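Guanosine-3',5'-bis(diphosphate) 3'-pyrophosphohydrolase MESH1 (Drosophila melanogaster, PDB 3NQW) hydrolyses ppGpp to GDP and diphosphate with manganese as cofactor and takes part in the response to starvation. Local coordinates at residues Cys12-Gln23 with Leu60-Ala70. Sequence-based numbering, arbitrary orientation.
Sequences CLQYAAFKHRQQ and LLHDVVEDTDA. With MN (manganese (II) ion), chain C.
His20 lies across the short helix 64-67, with Thr68 CG2 over one ring face, 3.8 Å from the centroid, in a CH-pi contact. Both ring nitrogens are engaged: His20 ND1 donates in the ring plane to Gln23 OE1 (2.6 Å), while His20 NE2 meets a water at 2.7 Å. That water gives a hydrogen to Leu60 O and accepts one from Asp63 N, so it ties His20 to the backbone turn between helices 53-60 and 64-67. This turn carries the His-Asp pair of the HD-domain fold, His62 and Asp63. Asp63 OD2 binds manganese at 2.2 Å and is hydrogen-bonded by Tyr33 OH; Asp123 OD1 binds the same ion, and His36 and His62 belong to the site. The water link is consistent with a second-shell role for His20. Glu66 and Asp67, the proposed nucleophiles, follow on the short helix. One to two turns back from His20 along helix 7-19 the packing is close and apolar: chi1 of 176° turns Cys12 SG toward Leu61 CG and CD1, Ala16 CB fits against Leu61 CD2 (3.8 Å), and Leu13 CG meets Leu60 CD1. The outer margin is looser. There Lys19, bent at chi2 and chi3, runs its CD past Ala70 CB and reaches exposed Asp69 OD1 in a weak, 3.5 Å salt bridge from NZ.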
ATOM      1  N   CYS A  12      -1.924  -6.566  -7.320  1.00 50.13           N
ATOM      2  CA  CYS A  12      -0.796  -7.087  -6.593  1.00 49.53           C
ATOM      3  C   CYS A  12      -0.590  -6.266  -5.321  1.00 50.94           C
ATOM      4  O   CYS A  12      -0.293  -6.810  -4.253  1.00 51.54           O
ATOM      5  CB  CYS A  12       0.457  -7.039  -7.452  1.00 46.87           C
ATOM      6  SG  CYS A  12       1.920  -7.581  -6.549  1.00 51.12           S
ATOM      7  N   LEU A  13      -0.738  -4.949  -5.444  1.00 51.34           N
ATOM      8  CA  LEU A  13      -0.592  -4.035  -4.309  1.00 50.90           C
ATOM      9  C   LEU A  13      -1.655  -4.413  -3.293  1.00 51.32           C
ATOM     10  O   LEU A  13      -1.403  -4.491  -2.091  1.00 49.36           O
ATOM     11  CB  LEU A  13      -0.845  -2.592  -4.750  1.00 51.39           C
ATOM     12  CG  LEU A  13      -0.230  -1.431  -3.963  1.00 50.35           C
ATOM     13  CD1 LEU A  13      -1.225  -0.286  -3.941  1.00 48.55           C
ATOM     14  CD2 LEU A  13       0.127  -1.863  -2.562  1.00 50.70           C
ATOM     15  N   GLN A  14      -2.858  -4.633  -3.814  1.00 51.30           N
ATOM     16  CA  GLN A  14      -4.016  -5.008  -3.021  1.00 51.41           C
ATOM     17  C   GLN A  14      -3.776  -6.351  -2.356  1.00 51.67           C
ATOM     18  O   GLN A  14      -4.053  -6.538  -1.172  1.00 51.37           O
ATOM     19  CB  GLN A  14      -5.239  -5.098  -3.931  1.00 51.01           C
ATOM     20  CG  GLN A  14      -6.559  -5.297  -3.200  1.00 54.44           C
ATOM     21  CD  GLN A  14      -7.767  -5.180  -4.135  1.00 56.44           C
ATOM     22  OE1 GLN A  14      -8.161  -6.144  -4.812  1.00 55.40           O
ATOM     23  NE2 GLN A  14      -8.344  -3.982  -4.195  1.00 57.00           N
ATOM     24  N   TYR A  15      -3.242  -7.287  -3.128  1.00 52.28           N
ATOM     25  CA  TYR A  15      -2.980  -8.615  -2.612  1.00 52.04           C
ATOM     26  C   TYR A  15      -1.923  -8.586  -1.501  1.00 49.05           C
ATOM     27  O   TYR A  15      -2.104  -9.187  -0.444  1.00 46.02           O
ATOM     28  CB  TYR A  15      -2.552  -9.518  -3.759  1.00 55.03           C
ATOM     29  CG  TYR A  15      -2.319 -10.936  -3.341  1.00 59.55           C
ATOM     30  CD1 TYR A  15      -1.062 -11.516  -3.470  1.00 60.52           C
ATOM     31  CD2 TYR A  15      -3.358 -11.709  -2.828  1.00 60.97           C
ATOM     32  CE1 TYR A  15      -0.841 -12.829  -3.105  1.00 62.56           C
ATOM     33  CE2 TYR A  15      -3.144 -13.025  -2.461  1.00 63.29           C
ATOM     34  CZ  TYR A  15      -1.882 -13.579  -2.603  1.00 63.58           C
ATOM     35  OH  TYR A  15      -1.659 -14.885  -2.238  1.00 66.65           O
ATOM     36  N   ALA A  16      -0.824  -7.883  -1.741  1.00 47.58           N
ATOM     37  CA  ALA A  16       0.206  -7.771  -0.727  1.00 48.37           C
ATOM     38  C   ALA A  16      -0.453  -7.235   0.558  1.00 49.33           C
ATOM     39  O   ALA A  16      -0.327  -7.826   1.627  1.00 48.98           O
ATOM     40  CB  ALA A  16       1.307  -6.823  -1.200  1.00 48.72           C
ATOM     41  N   ALA A  17      -1.178  -6.125   0.426  1.00 50.57           N
ATOM     42  CA  ALA A  17      -1.883  -5.459   1.525  1.00 51.27           C
ATOM     43  C   ALA A  17      -2.880  -6.334   2.292  1.00 52.78           C
ATOM     44  O   ALA A  17      -3.129  -6.119   3.484  1.00 52.44           O
ATOM     45  CB  ALA A  17      -2.614  -4.237   0.977  1.00 52.00           C
ATOM     46  N   PHE A  18      -3.461  -7.302   1.590  1.00 54.47           N
ATOM     47  CA  PHE A  18      -4.444  -8.205   2.166  1.00 55.04           C
ATOM     48  C   PHE A  18      -3.824  -9.336   2.973  1.00 54.81           C
ATOM     49  O   PHE A  18      -4.181  -9.560   4.127  1.00 55.35           O
ATOM     50  CB  PHE A  18      -5.295  -8.813   1.059  1.00 56.91           C
ATOM     51  CG  PHE A  18      -6.319  -9.757   1.568  1.00 59.13           C
ATOM     52  CD1 PHE A  18      -7.308  -9.305   2.428  1.00 59.84           C
ATOM     53  CD2 PHE A  18      -6.271 -11.107   1.239  1.00 60.18           C
ATOM     54  CE1 PHE A  18      -8.243 -10.183   2.965  1.00 60.64           C
ATOM     55  CE2 PHE A  18      -7.207 -12.006   1.771  1.00 60.99           C
ATOM     56  CZ  PHE A  18      -8.193 -11.539   2.635  1.00 61.51           C
ATOM     57  N   LYS A  19      -2.905 -10.052   2.337  1.00 53.87           N
ATOM     58  CA  LYS A  19      -2.217 -11.178   2.951  1.00 54.99           C
ATOM     59  C   LYS A  19      -1.446 -10.739   4.206  1.00 57.01           C
ATOM     60  O   LYS A  19      -1.385 -11.465   5.201  1.00 57.36           O
ATOM     61  CB  LYS A  19      -1.256 -11.810   1.932  1.00 53.27           C
ATOM     62  CG  LYS A  19      -1.891 -12.264   0.609  1.00 49.77           C
ATOM     63  CD  LYS A  19      -2.380 -13.711   0.632  1.00 48.53           C
ATOM     64  CE  LYS A  19      -3.670 -13.898   1.401  1.00 50.29           C
ATOM     65  NZ  LYS A  19      -4.157 -15.310   1.343  1.00 49.64           N
ATOM     66  N   HIS A  20      -0.862  -9.545   4.156  1.00 57.29           N
ATOM     67  CA  HIS A  20      -0.109  -9.021   5.291  1.00 57.69           C
ATOM     68  C   HIS A  20      -1.010  -8.341   6.341  1.00 57.63           C
ATOM     69  O   HIS A  20      -0.585  -8.144   7.470  1.00 56.93           O
ATOM     70  CB  HIS A  20       0.942  -8.005   4.812  1.00 58.38           C
ATOM     71  CG  HIS A  20       2.121  -8.610   4.114  1.00 59.47           C
ATOM     72  ND1 HIS A  20       3.068  -9.372   4.770  1.00 60.39           N
ATOM     73  CD2 HIS A  20       2.542  -8.524   2.828  1.00 59.83           C
ATOM     74  CE1 HIS A  20       4.016  -9.720   3.923  1.00 60.72           C
ATOM     75  NE2 HIS A  20       3.722  -9.217   2.733  1.00 59.48           N
ATOM     76  N   ARG A  21      -2.245  -8.000   5.972  1.00 57.40           N
ATOM     77  CA  ARG A  21      -3.182  -7.300   6.855  1.00 58.99           C
ATOM     78  C   ARG A  21      -3.036  -7.461   8.371  1.00 61.13           C
ATOM     79  O   ARG A  21      -3.234  -6.494   9.120  1.00 61.00           O
ATOM     80  CB  ARG A  21      -4.621  -7.622   6.459  1.00 58.90           C
ATOM     81  CG  ARG A  21      -5.082  -9.032   6.763  1.00 61.07           C
ATOM     82  CD  ARG A  21      -6.563  -9.169   6.427  1.00 62.98           C
ATOM     83  NE  ARG A  21      -7.086 -10.532   6.573  1.00 65.11           N
ATOM     84  CZ  ARG A  21      -6.575 -11.610   5.982  1.00 64.54           C
ATOM     85  NH1 ARG A  21      -7.128 -12.798   6.181  1.00 65.11           N
ATOM     86  NH2 ARG A  21      -5.510 -11.505   5.202  1.00 64.51           N
ATOM     87  N   GLN A  22      -2.692  -8.669   8.822  1.00 63.45           N
ATOM     88  CA  GLN A  22      -2.530  -8.973  10.259  1.00 63.32           C
ATOM     89  C   GLN A  22      -1.095  -8.821  10.765  1.00 63.91           C
ATOM     90  O   GLN A  22      -0.862  -8.649  11.966  1.00 62.86           O
ATOM     91  CB  GLN A  22      -3.012 -10.405  10.555  1.00 62.62           C
ATOM     92  CG  GLN A  22      -4.527 -10.617  10.471  1.00 63.58           C
ATOM     93  CD  GLN A  22      -4.914 -12.093  10.427  1.00 65.13           C
ATOM     94  OE1 GLN A  22      -4.464 -12.891  11.253  1.00 66.70           O
ATOM     95  NE2 GLN A  22      -5.758 -12.459   9.461  1.00 64.31           N
ATOM     96  N   GLN A  23      -0.139  -8.867   9.842  1.00 64.89           N
ATOM     97  CA  GLN A  23       1.274  -8.762  10.185  1.00 65.92           C
ATOM     98  C   GLN A  23       1.701  -7.345  10.532  1.00 67.12           C
ATOM     99  O   GLN A  23       1.277  -6.385   9.894  1.00 67.68           O
ATOM    100  CB  GLN A  23       2.108  -9.297   9.028  1.00 64.53           C
ATOM    101  CG  GLN A  23       3.567  -9.500   9.343  1.00 64.21           C
ATOM    102  CD  GLN A  23       4.262 -10.294   8.259  1.00 65.36           C
ATOM    103  OE1 GLN A  23       4.090 -10.027   7.068  1.00 65.09           O
ATOM    104  NE2 GLN A  23       5.049 -11.279   8.661  1.00 66.68           N
ATOM    105  N   LEU A  60       6.630  -5.833  -3.943  1.00 46.80           N
ATOM    106  CA  LEU A  60       5.450  -5.710  -3.099  1.00 48.16           C
ATOM    107  C   LEU A  60       5.126  -7.075  -2.464  1.00 49.13           C
ATOM    108  O   LEU A  60       4.571  -7.158  -1.360  1.00 48.47           O
ATOM    109  CB  LEU A  60       4.251  -5.212  -3.922  1.00 45.38           C
ATOM    110  CG  LEU A  60       4.205  -3.702  -4.201  1.00 43.79           C
ATOM    111  CD1 LEU A  60       3.031  -3.345  -5.085  1.00 44.45           C
ATOM    112  CD2 LEU A  60       4.115  -2.957  -2.888  1.00 43.24           C
ATOM    113  N   LEU A  61       5.532  -8.133  -3.167  1.00 50.91           N
ATOM    114  CA  LEU A  61       5.291  -9.521  -2.778  1.00 51.26           C
ATOM    115  C   LEU A  61       6.511 -10.296  -2.286  1.00 53.51           C
ATOM    116  O   LEU A  61       6.454 -11.517  -2.127  1.00 53.98           O
ATOM    117  CB  LEU A  61       4.703 -10.272  -3.966  1.00 50.44           C
ATOM    118  CG  LEU A  61       3.420  -9.733  -4.595  1.00 49.92           C
ATOM    119  CD1 LEU A  61       3.009 -10.666  -5.696  1.00 48.05           C
ATOM    120  CD2 LEU A  61       2.309  -9.611  -3.553  1.00 51.57           C
ATOM    121  N   HIS A  62       7.608  -9.590  -2.048  1.00 55.51           N
ATOM    122  CA  HIS A  62       8.838 -10.208  -1.588  1.00 56.72           C
ATOM    123  C   HIS A  62       8.768 -10.843  -0.194  1.00 58.57           C
ATOM    124  O   HIS A  62       9.719 -11.494   0.221  1.00 61.36           O
ATOM    125  CB  HIS A  62       9.961  -9.182  -1.606  1.00 55.85           C
ATOM    126  CG  HIS A  62       9.981  -8.289  -0.412  1.00 55.27           C
ATOM    127  ND1 HIS A  62      11.061  -8.224   0.445  1.00 54.98           N
ATOM    128  CD2 HIS A  62       9.078  -7.401   0.058  1.00 56.82           C
ATOM    129  CE1 HIS A  62      10.822  -7.333   1.384  1.00 55.59           C
ATOM    130  NE2 HIS A  62       9.620  -6.816   1.172  1.00 58.41           N
ATOM    131  N   ASP A  63       7.676 -10.651   0.542  1.00 59.56           N
ATOM    132  CA  ASP A  63       7.569 -11.262   1.871  1.00 58.63           C
ATOM    133  C   ASP A  63       6.301 -12.103   2.043  1.00 57.74           C
ATOM    134  O   ASP A  63       6.200 -12.845   3.008  1.00 56.07           O
ATOM    135  CB  ASP A  63       7.666 -10.199   2.991  1.00 59.71           C
ATOM    136  CG  ASP A  63       9.128  -9.846   3.369  1.00 62.42           C
ATOM    137  OD1 ASP A  63      10.034 -10.704   3.246  1.00 64.24           O
ATOM    138  OD2 ASP A  63       9.376  -8.706   3.822  1.00 62.83           O
ATOM    139  N   VAL A  64       5.346 -12.010   1.113  1.00 57.79           N
ATOM    140  CA  VAL A  64       4.115 -12.797   1.236  1.00 57.99           C
ATOM    141  C   VAL A  64       4.347 -14.294   1.234  1.00 58.65           C
ATOM    142  O   VAL A  64       3.977 -14.990   2.179  1.00 58.91           O
ATOM    143  CB  VAL A  64       3.091 -12.528   0.112  1.00 55.94           C
ATOM    144  CG1 VAL A  64       2.480 -11.161   0.284  1.00 56.80           C
ATOM    145  CG2 VAL A  64       3.747 -12.672  -1.244  1.00 56.01           C
ATOM    146  N   VAL A  65       4.960 -14.802   0.174  1.00 59.06           N
ATOM    147  CA  VAL A  65       5.170 -16.233   0.090  1.00 61.14           C
ATOM    148  C   VAL A  65       5.907 -16.795   1.303  1.00 63.29           C
ATOM    149  O   VAL A  65       5.772 -17.979   1.621  1.00 63.57           O
ATOM    150  CB  VAL A  65       5.934 -16.615  -1.191  1.00 59.80           C
ATOM    151  CG1 VAL A  65       6.013 -18.123  -1.302  1.00 56.73           C
ATOM    152  CG2 VAL A  65       5.239 -16.030  -2.411  1.00 58.37           C
ATOM    153  N   GLU A  66       6.660 -15.940   1.993  1.00 64.81           N
ATOM    154  CA  GLU A  66       7.434 -16.358   3.159  1.00 65.71           C
ATOM    155  C   GLU A  66       6.791 -16.067   4.515  1.00 65.21           C
ATOM    156  O   GLU A  66       6.944 -16.854   5.443  1.00 64.99           O
ATOM    157  CB  GLU A  66       8.835 -15.716   3.132  1.00 67.81           C
ATOM    158  CG  GLU A  66       9.913 -16.567   3.820  1.00 70.84           C
ATOM    159  CD  GLU A  66      11.080 -15.778   4.410  1.00 72.12           C
ATOM    160  OE1 GLU A  66      11.740 -16.333   5.323  1.00 71.58           O
ATOM    161  OE2 GLU A  66      11.346 -14.632   3.970  1.00 72.07           O
ATOM    162  N   ASP A  67       6.085 -14.949   4.650  1.00 66.85           N
ATOM    163  CA  ASP A  67       5.476 -14.622   5.936  1.00 67.48           C
ATOM    164  C   ASP A  67       3.989 -14.941   6.016  1.00 66.64           C
ATOM    165  O   ASP A  67       3.518 -15.452   7.026  1.00 66.56           O
ATOM    166  CB  ASP A  67       5.682 -13.142   6.268  1.00 70.07           C
ATOM    167  CG  ASP A  67       7.143 -12.729   6.240  1.00 73.17           C
ATOM    168  OD1 ASP A  67       7.981 -13.423   6.866  1.00 74.07           O
ATOM    169  OD2 ASP A  67       7.449 -11.696   5.598  1.00 75.77           O
ATOM    170  N   THR A  68       3.253 -14.616   4.958  1.00 66.17           N
ATOM    171  CA  THR A  68       1.814 -14.861   4.903  1.00 66.10           C
ATOM    172  C   THR A  68       1.496 -16.310   4.507  1.00 67.04           C
ATOM    173  O   THR A  68       2.392 -17.154   4.404  1.00 66.25           O
ATOM    174  CB  THR A  68       1.132 -13.928   3.886  1.00 65.35           C
ATOM    175  OG1 THR A  68       1.606 -14.228   2.567  1.00 65.67           O
ATOM    176  CG2 THR A  68       1.436 -12.478   4.209  1.00 65.38           C
ATOM    177  N   ASP A  69       0.212 -16.599   4.300  1.00 67.70           N
ATOM    178  CA  ASP A  69      -0.206 -17.934   3.901  1.00 67.38           C
ATOM    179  C   ASP A  69      -0.377 -18.022   2.386  1.00 66.88           C
ATOM    180  O   ASP A  69      -1.188 -18.787   1.887  1.00 67.99           O
ATOM    181  CB  ASP A  69      -1.505 -18.346   4.622  1.00 70.08           C
ATOM    182  CG  ASP A  69      -2.739 -17.600   4.123  1.00 73.53           C
ATOM    183  OD1 ASP A  69      -2.871 -16.384   4.401  1.00 77.39           O
ATOM    184  OD2 ASP A  69      -3.594 -18.238   3.459  1.00 73.67           O
ATOM    185  N   ALA A  70       0.400 -17.232   1.657  1.00 66.50           N
ATOM    186  CA  ALA A  70       0.352 -17.246   0.206  1.00 66.54           C
ATOM    187  C   ALA A  70       1.403 -18.243  -0.322  1.00 67.94           C
ATOM    188  O   ALA A  70       2.316 -18.645   0.415  1.00 69.08           O
ATOM    189  CB  ALA A  70       0.626 -15.851  -0.329  1.00 64.53           C
TER
HETATM  190 MN    MN C 300      11.365  -7.686   3.755  1.00 51.61          MN
HETATM  191  O   HOH W   1       5.185  -9.275   0.464  1.00 31.20           O